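PDB 3FLP: SAP-like pentraxin from Limulus polyphemus, which probably acts as a calcium-dependent, sugar-binding lectin of the pentraxin family, assembled as a doubly stacked ring of seven subunits per layer. Local coordinates for residues Ile9-Thr14 with Val140-Glu145; Leu34-Arg39 with Tyr49-Ala54; Phe43-Gly48 with Ile94-Trp99. All blocks are in the same frame, centred on the assembly; numbering follows the deposited sequence.

Contact 1 (Ile9-Thr14 with Val140-Glu145). With CA (calcium ion), chain O; CA (calcium ion), chain P.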
# COMPACT_ATOMS: atom_id res chain seq x y z
N ILE A 9 -3.82 12.03 -38.87
CA ILE A 9 -3.33 12.28 -40.22
C ILE A 9 -4.30 13.27 -40.85
O ILE A 9 -5.51 13.09 -40.78
CB ILE A 9 -3.34 10.99 -41.09
CG1 ILE A 9 -2.39 9.94 -40.50
CG2 ILE A 9 -2.95 11.34 -42.52
CD1 ILE A 9 -0.94 10.31 -40.56
N SER A 10 -3.75 14.33 -41.44
CA SER A 10 -4.57 15.33 -42.10
C SER A 10 -4.48 15.12 -43.61
O SER A 10 -3.39 15.00 -44.16
CB SER A 10 -4.09 16.75 -41.76
OG SER A 10 -4.20 17.00 -40.37
N PHE A 11 -5.64 15.06 -44.26
CA PHE A 11 -5.74 14.90 -45.71
C PHE A 11 -6.18 16.30 -46.15
O PHE A 11 -7.36 16.61 -46.18
CB PHE A 11 -6.80 13.85 -46.03
CG PHE A 11 -6.44 12.46 -45.55
CD1 PHE A 11 -5.67 11.62 -46.34
CD2 PHE A 11 -6.84 12.02 -44.29
CE1 PHE A 11 -5.29 10.36 -45.88
CE2 PHE A 11 -6.46 10.77 -43.82
CZ PHE A 11 -5.69 9.93 -44.62
N PRO A 12 -5.20 17.16 -46.48
CA PRO A 12 -5.32 18.56 -46.91
C PRO A 12 -6.38 18.92 -47.93
O PRO A 12 -7.15 19.87 -47.73
CB PRO A 12 -3.92 18.89 -47.43
CG PRO A 12 -3.04 17.94 -46.66
CD PRO A 12 -3.83 16.68 -46.73
N GLY A 13 -6.41 18.18 -49.03
CA GLY A 13 -7.36 18.47 -50.09
C GLY A 13 -6.79 17.82 -51.33
O GLY A 13 -5.56 17.76 -51.50
N THR A 14 -7.65 17.34 -52.21
CA THR A 14 -7.19 16.67 -53.41
C THR A 14 -7.37 17.48 -54.70
O THR A 14 -8.37 18.16 -54.90
CB THR A 14 -7.92 15.31 -53.56
OG1 THR A 14 -7.64 14.48 -52.43
CG2 THR A 14 -7.46 14.59 -54.83
N VAL A 140 -5.75 -1.99 -48.53
CA VAL A 140 -6.50 -0.89 -47.93
C VAL A 140 -5.87 0.49 -48.17
O VAL A 140 -4.68 0.70 -47.90
CB VAL A 140 -6.65 -1.06 -46.40
CG1 VAL A 140 -7.34 0.16 -45.80
CG2 VAL A 140 -7.46 -2.32 -46.09
N VAL A 141 -6.68 1.41 -48.68
CA VAL A 141 -6.25 2.78 -48.92
C VAL A 141 -7.18 3.69 -48.13
O VAL A 141 -8.39 3.45 -48.08
CB VAL A 141 -6.33 3.18 -50.41
CG1 VAL A 141 -6.33 4.70 -50.54
CG2 VAL A 141 -5.15 2.61 -51.18
N ILE A 142 -6.63 4.72 -47.50
CA ILE A 142 -7.43 5.66 -46.72
C ILE A 142 -7.42 7.04 -47.38
O ILE A 142 -6.36 7.55 -47.76
CB ILE A 142 -6.88 5.82 -45.28
CG1 ILE A 142 -6.80 4.46 -44.58
CG2 ILE A 142 -7.77 6.76 -44.48
CD1 ILE A 142 -8.13 3.79 -44.37
N GLY A 143 -8.60 7.64 -47.52
CA GLY A 143 -8.68 8.97 -48.09
C GLY A 143 -8.95 9.07 -49.58
O GLY A 143 -9.26 10.16 -50.08
N GLN A 144 -8.82 7.95 -50.29
CA GLN A 144 -9.08 7.93 -51.72
C GLN A 144 -9.84 6.64 -52.06
O GLN A 144 -9.81 5.68 -51.29
CB GLN A 144 -7.76 7.96 -52.52
CG GLN A 144 -6.85 9.17 -52.31
CD GLN A 144 -7.45 10.49 -52.78
OE1 GLN A 144 -8.32 10.53 -53.66
NE2 GLN A 144 -6.99 11.59 -52.21
N GLU A 145 -10.51 6.63 -53.21
CA GLU A 145 -11.27 5.47 -53.67
C GLU A 145 -10.43 4.78 -54.75
O GLU A 145 -10.08 5.40 -55.75
CB GLU A 145 -12.60 5.96 -54.25
CG GLU A 145 -13.77 4.97 -54.23
CD GLU A 145 -13.66 3.88 -55.28
OE1 GLU A 145 -13.51 4.22 -56.48
OE2 GLU A 145 -13.73 2.69 -54.92
CA CA O . -13.39 1.89 -57.38
CA CA P . -13.20 5.62 -58.56
O HOH W 1 -11.09 6.44 -57.87
O HOH W 2 -15.40 2.73 -58.27
O HOH W 3 -15.52 5.28 -58.83
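The side-chain amide of Q144 donates from NE2 to the hydroxyl OG1 of T14, at 3.0 Å and with an N-H...O angle of 158°. T14 OG1 sits almost exactly in the amide plane of Q144, and the two side chains reach for each other from opposite directions. Q144 gets there by bending at chi2 (-65°), which swings its amide end toward the loop that follows strand 7-11. The same NE2 also donates to the carbonyl O of P20, so two acceptors hold the amide and fix its rotation.

A few residues away, F11 meets the end of strand 139-142. Its CZ touches I142 CG2 at 3.8 Å, and CE1 approaches the carbonyl O of I142 at 3.5 Å, obliquely to the ring. G143, with no side chain and a positive phi, brings its CA obliquely up to the ring near the rim, on the side away from I9 CG2. L22 and L163 add to the apolar surroundings of F11.

Beyond Q144 the chain leads directly to E145, whose carboxylate bridges both calcium ions. OE1 is 2.5 Å from each calcium, OE2 binds the one in chain O, and a water ligand of the other donates to the carbonyl O of E145. D59, N60, Q146, D147, E154 and E157 complete the paired site characteristic of pentraxins. The packing at F11 and the two hydrogen bonds from Q144 NE2 thus probably help to fix the chain just before a shared calcium ligand, consistent with a well-ordered approach to the metals.

Contact 2 (Leu34-Arg39 with Tyr49-Ala54)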
# COMPACT_ATOMS: atom_id res chain seq x y z
N LEU A 34 -16.71 -7.38 -40.97
CA LEU A 34 -15.75 -6.32 -40.78
C LEU A 34 -16.35 -5.13 -40.05
O LEU A 34 -17.47 -4.71 -40.33
CB LEU A 34 -15.22 -5.87 -42.15
CG LEU A 34 -13.85 -5.19 -42.19
CD1 LEU A 34 -12.76 -6.19 -41.81
CD2 LEU A 34 -13.61 -4.66 -43.60
N THR A 35 -15.61 -4.60 -39.08
CA THR A 35 -16.04 -3.42 -38.35
C THR A 35 -14.90 -2.41 -38.46
O THR A 35 -13.76 -2.70 -38.07
CB THR A 35 -16.31 -3.72 -36.85
OG1 THR A 35 -17.39 -4.65 -36.72
CG2 THR A 35 -16.68 -2.43 -36.11
N VAL A 36 -15.21 -1.25 -39.01
CA VAL A 36 -14.21 -0.20 -39.18
C VAL A 36 -14.64 1.01 -38.35
O VAL A 36 -15.70 1.60 -38.59
CB VAL A 36 -14.06 0.22 -40.67
CG1 VAL A 36 -13.00 1.32 -40.81
CG2 VAL A 36 -13.68 -1.00 -41.51
N CYS A 37 -13.83 1.35 -37.36
CA CYS A 37 -14.12 2.48 -36.47
C CYS A 37 -12.95 3.47 -36.54
O CYS A 37 -11.80 3.07 -36.69
CB CYS A 37 -14.23 2.00 -35.02
SG CYS A 37 -15.73 1.20 -34.31
N GLN A 38 -13.25 4.76 -36.43
CA GLN A 38 -12.21 5.79 -36.43
C GLN A 38 -12.77 7.15 -36.05
O GLN A 38 -13.98 7.37 -36.08
CB GLN A 38 -11.49 5.89 -37.79
CG GLN A 38 -12.19 6.74 -38.84
CD GLN A 38 -13.12 5.93 -39.72
OE1 GLN A 38 -12.68 5.24 -40.63
NE2 GLN A 38 -14.42 6.01 -39.43
N ARG A 39 -11.88 8.06 -35.68
CA ARG A 39 -12.28 9.41 -35.32
C ARG A 39 -11.99 10.29 -36.54
O ARG A 39 -10.90 10.22 -37.12
CB ARG A 39 -11.48 9.88 -34.09
CG ARG A 39 -11.83 9.08 -32.83
CD ARG A 39 -10.80 9.20 -31.70
NE ARG A 39 -11.04 8.14 -30.73
CZ ARG A 39 -12.07 8.12 -29.88
NH1 ARG A 39 -12.96 9.11 -29.87
NH2 ARG A 39 -12.24 7.07 -29.08
N TYR A 49 -14.82 9.13 -49.84
CA TYR A 49 -14.60 7.76 -49.41
C TYR A 49 -13.43 7.72 -48.44
O TYR A 49 -12.34 8.20 -48.74
CB TYR A 49 -14.34 6.85 -50.61
CG TYR A 49 -15.57 6.71 -51.46
CD1 TYR A 49 -15.95 7.73 -52.33
CD2 TYR A 49 -16.41 5.60 -51.32
CE1 TYR A 49 -17.15 7.66 -53.04
CE2 TYR A 49 -17.61 5.52 -52.02
CZ TYR A 49 -17.98 6.55 -52.87
OH TYR A 49 -19.17 6.48 -53.55
N ILE A 50 -13.67 7.13 -47.27
CA ILE A 50 -12.66 7.06 -46.22
C ILE A 50 -11.82 5.79 -46.25
O ILE A 50 -10.60 5.85 -46.38
CB ILE A 50 -13.34 7.18 -44.83
CG1 ILE A 50 -14.11 8.50 -44.77
CG2 ILE A 50 -12.30 7.12 -43.72
CD1 ILE A 50 -14.98 8.65 -43.54
N PHE A 51 -12.48 4.65 -46.12
CA PHE A 51 -11.82 3.34 -46.11
C PHE A 51 -12.14 2.60 -47.41
O PHE A 51 -13.29 2.30 -47.70
CB PHE A 51 -12.31 2.56 -44.88
CG PHE A 51 -11.66 1.22 -44.68
CD1 PHE A 51 -12.09 0.10 -45.39
CD2 PHE A 51 -10.65 1.06 -43.73
CE1 PHE A 51 -11.53 -1.15 -45.16
CE2 PHE A 51 -10.08 -0.19 -43.49
CZ PHE A 51 -10.52 -1.30 -44.20
N SER A 52 -11.11 2.31 -48.19
CA SER A 52 -11.25 1.62 -49.47
C SER A 52 -10.43 0.34 -49.52
O SER A 52 -9.21 0.37 -49.32
CB SER A 52 -10.82 2.56 -50.60
OG SER A 52 -10.64 1.88 -51.83
N CYS A 53 -11.09 -0.79 -49.78
CA CYS A 53 -10.43 -2.08 -49.86
C CYS A 53 -10.61 -2.68 -51.25
O CYS A 53 -11.74 -2.81 -51.74
CB CYS A 53 -10.99 -3.04 -48.82
SG CYS A 53 -10.19 -4.66 -48.85
N ALA A 54 -9.51 -3.06 -51.89
CA ALA A 54 -9.58 -3.62 -53.23
C ALA A 54 -8.71 -4.85 -53.45
O ALA A 54 -7.62 -4.96 -52.89
CB ALA A 54 -9.18 -2.55 -54.23
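V36 lays its CG2 methyl over the middle of the F51 ring, 4.0 Å from the centroid and only 4° off the ring normal, a CH-pi contact over the face. Its other methyl, CG1, lies on the same side of the ring but at the rim, 3.8 Å from F51 CD2. F51 holds CG anti to its own backbone N (chi1 -177°), which carries the ring across to strand 33-42. At the far end of the ring L34 CD2 makes a looser, oblique contact with CE1 at 4.4 Å.

Toward the other end, the bent side chain of Q38 brings OE1 to 3.6 Å from I50 CG2, a polar atom lying against a methyl. I50 and F51 are consecutive, yet both point at the opposing strand; the backbone at I50 breaks the usual alternation of a strand.

The two strands belong to different sheets of the pentraxin beta-sandwich, and their short segments run 9.4 Å apart at an angle of 146°. L166 and V168 of strand 161-169 flank V36 and L34 from within their own sheet, and L163 adjoins I50, while the disulfide from C37 to C103 ties strand 33-42 to its other neighbour. All five touching residues are buried, and the layers meet here chiefly through apolar side chains, the Q38 amide oxygen excepted; the electron-rich face of F51 receives the weakly polarised C-H bonds of V36.

Contact 3 (Phe43-Gly48 with Ile94-Trp99)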
# COMPACT_ATOMS: atom_id res chain seq x y z
N PHE A 43 -13.76 18.00 -43.64
CA PHE A 43 -13.54 19.35 -44.15
C PHE A 43 -14.59 19.76 -45.19
O PHE A 43 -14.68 20.94 -45.54
CB PHE A 43 -12.15 19.48 -44.79
CG PHE A 43 -11.02 19.53 -43.79
CD1 PHE A 43 -11.26 19.79 -42.44
CD2 PHE A 43 -9.70 19.37 -44.22
CE1 PHE A 43 -10.20 19.88 -41.53
CE2 PHE A 43 -8.64 19.46 -43.32
CZ PHE A 43 -8.89 19.72 -41.97
N HIS A 44 -15.38 18.81 -45.69
CA HIS A 44 -16.41 19.14 -46.67
C HIS A 44 -17.68 18.30 -46.57
O HIS A 44 -17.67 17.17 -46.09
CB HIS A 44 -15.85 19.10 -48.10
CG HIS A 44 -15.21 17.80 -48.48
ND1 HIS A 44 -15.92 16.63 -48.67
CD2 HIS A 44 -13.91 17.49 -48.75
CE1 HIS A 44 -15.10 15.66 -49.03
NE2 HIS A 44 -13.87 16.16 -49.09
N ARG A 45 -18.78 18.88 -47.03
CA ARG A 45 -20.08 18.21 -47.00
C ARG A 45 -20.28 17.16 -48.08
O ARG A 45 -20.98 16.17 -47.84
CB ARG A 45 -21.20 19.25 -47.11
CG ARG A 45 -21.42 20.09 -45.87
CD ARG A 45 -22.74 20.84 -45.94
NE ARG A 45 -23.20 21.23 -44.62
CZ ARG A 45 -24.42 21.72 -44.36
NH1 ARG A 45 -25.30 21.88 -45.34
NH2 ARG A 45 -24.75 22.03 -43.12
N ASN A 46 -19.68 17.36 -49.25
CA ASN A 46 -19.86 16.40 -50.33
C ASN A 46 -19.24 15.04 -50.06
O ASN A 46 -18.31 14.91 -49.26
CB ASN A 46 -19.36 16.96 -51.67
CG ASN A 46 -17.95 17.51 -51.59
OD1 ASN A 46 -17.70 18.51 -50.91
ND2 ASN A 46 -17.03 16.87 -52.29
N THR A 47 -19.80 14.03 -50.71
CA THR A 47 -19.37 12.65 -50.55
C THR A 47 -17.87 12.43 -50.69
O THR A 47 -17.22 12.97 -51.58
CB THR A 47 -20.07 11.76 -51.58
OG1 THR A 47 -21.48 12.01 -51.51
CG2 THR A 47 -19.80 10.29 -51.29
N GLY A 48 -17.33 11.63 -49.77
CA GLY A 48 -15.92 11.30 -49.80
C GLY A 48 -15.77 9.88 -49.29
O GLY A 48 -16.52 9.46 -48.41
N ILE A 94 -23.78 17.81 -38.31
CA ILE A 94 -22.35 17.88 -38.51
C ILE A 94 -21.84 19.29 -38.72
O ILE A 94 -22.36 20.05 -39.54
CB ILE A 94 -21.90 17.03 -39.75
CG1 ILE A 94 -22.15 15.54 -39.49
CG2 ILE A 94 -20.42 17.29 -40.05
CD1 ILE A 94 -21.30 14.95 -38.35
N GLU A 95 -20.80 19.65 -37.97
CA GLU A 95 -20.17 20.94 -38.11
C GLU A 95 -18.79 20.62 -38.67
O GLU A 95 -17.98 19.99 -38.00
CB GLU A 95 -20.01 21.64 -36.75
CG GLU A 95 -21.32 22.07 -36.11
CD GLU A 95 -22.20 22.87 -37.07
OE1 GLU A 95 -21.68 23.79 -37.74
OE2 GLU A 95 -23.42 22.57 -37.14
N LEU A 96 -18.55 21.03 -39.92
CA LEU A 96 -17.26 20.76 -40.54
C LEU A 96 -16.17 21.34 -39.64
O LEU A 96 -16.32 22.44 -39.10
CB LEU A 96 -17.18 21.40 -41.93
CG LEU A 96 -18.19 20.90 -42.97
CD1 LEU A 96 -18.01 21.65 -44.29
CD2 LEU A 96 -18.01 19.40 -43.19
N GLY A 97 -15.09 20.59 -39.45
CA GLY A 97 -14.02 21.05 -38.59
C GLY A 97 -14.10 20.50 -37.17
O GLY A 97 -13.18 20.72 -36.39
N GLN A 98 -15.19 19.82 -36.84
CA GLN A 98 -15.35 19.21 -35.51
C GLN A 98 -15.13 17.70 -35.58
O GLN A 98 -15.30 17.09 -36.63
CB GLN A 98 -16.75 19.49 -34.93
CG GLN A 98 -16.96 20.94 -34.55
CD GLN A 98 -15.90 21.44 -33.59
OE1 GLN A 98 -15.82 21.00 -32.44
NE2 GLN A 98 -15.06 22.35 -34.07
N TRP A 99 -14.74 17.11 -34.45
CA TRP A 99 -14.48 15.68 -34.36
C TRP A 99 -15.74 14.86 -34.10
O TRP A 99 -16.63 15.28 -33.37
CB TRP A 99 -13.48 15.38 -33.24
CG TRP A 99 -12.06 15.76 -33.52
CD1 TRP A 99 -11.38 16.83 -33.00
CD2 TRP A 99 -11.12 15.03 -34.32
NE1 TRP A 99 -10.07 16.80 -33.43
CE2 TRP A 99 -9.88 15.71 -34.24
CE3 TRP A 99 -11.20 13.86 -35.10
CZ2 TRP A 99 -8.73 15.26 -34.90
CZ3 TRP A 99 -10.06 13.42 -35.76
CH2 TRP A 99 -8.84 14.11 -35.66
O HOH W 4 -22.05 21.24 -42.14
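The guanidinium of R45 has a water at its edge, in plane with it, and that water leads across to the other loop: it accepts from R45 NE at 2.7 Å and donates to the carbonyl O of I94 at 2.9 Å, bridging 43-48 and 94-99. The imidazole of H44 likewise has the carbonyl O of N46 at its edge and in its plane, where ND1 donates a weak bond of 3.0 Å.

Between the loops L96 presses its forked end against the opposing backbone. CD1 meets the carbonyl O of F43 at 3.6 Å, and CD2 lies against the carbonyl carbon of H44, also at 3.6 Å. The aliphatic part of R45 crosses the leucine at about a right angle, CG passing 4.1 Å from CD1. R45 is stretched from CG to NE, which carries its guanidinium past the leucine to the water; NH1 binds the carbonyl O of S70.

L96 and G97 form the corner of a type II beta turn from E95 to Q98, closed by Q98 N to the carbonyl O of E95. G97 occupies the third place with positive phi (97°), as such turns commonly require. A neighbouring subunit meets the same turn: its R112 forms a salt bridge with E95, and its V109 packs on L96. The water and S70 take up NE and NH1 of R45, and the turn sits at a subunit interface, joined there by a salt bridge and packing as well as to its own chain.

How the contacts relate
Contact 2 lies near the middle of the sandwich, its centre about 3 Å from the centre of the chain, with contact 1 about 12 Å and contact 3 about 17 Å away, centre to centre. Strands 48-55 and 139-142 are neighbours in one sheet, and probable hydrogen bonds G143 N to I50 O (2.9 Å) and V141 N to S52 O (2.8 Å) tie contact 2 to contact 1. Loop 43-48 joins the two strands of contact 2; W99 CZ3 packs on R39 O, and F43 CD2 more distantly on F11 O. Contact 1 bears E145 of the calcium pair; the side chains of F51 and H44 lie about 12 and 14 Å from a calcium.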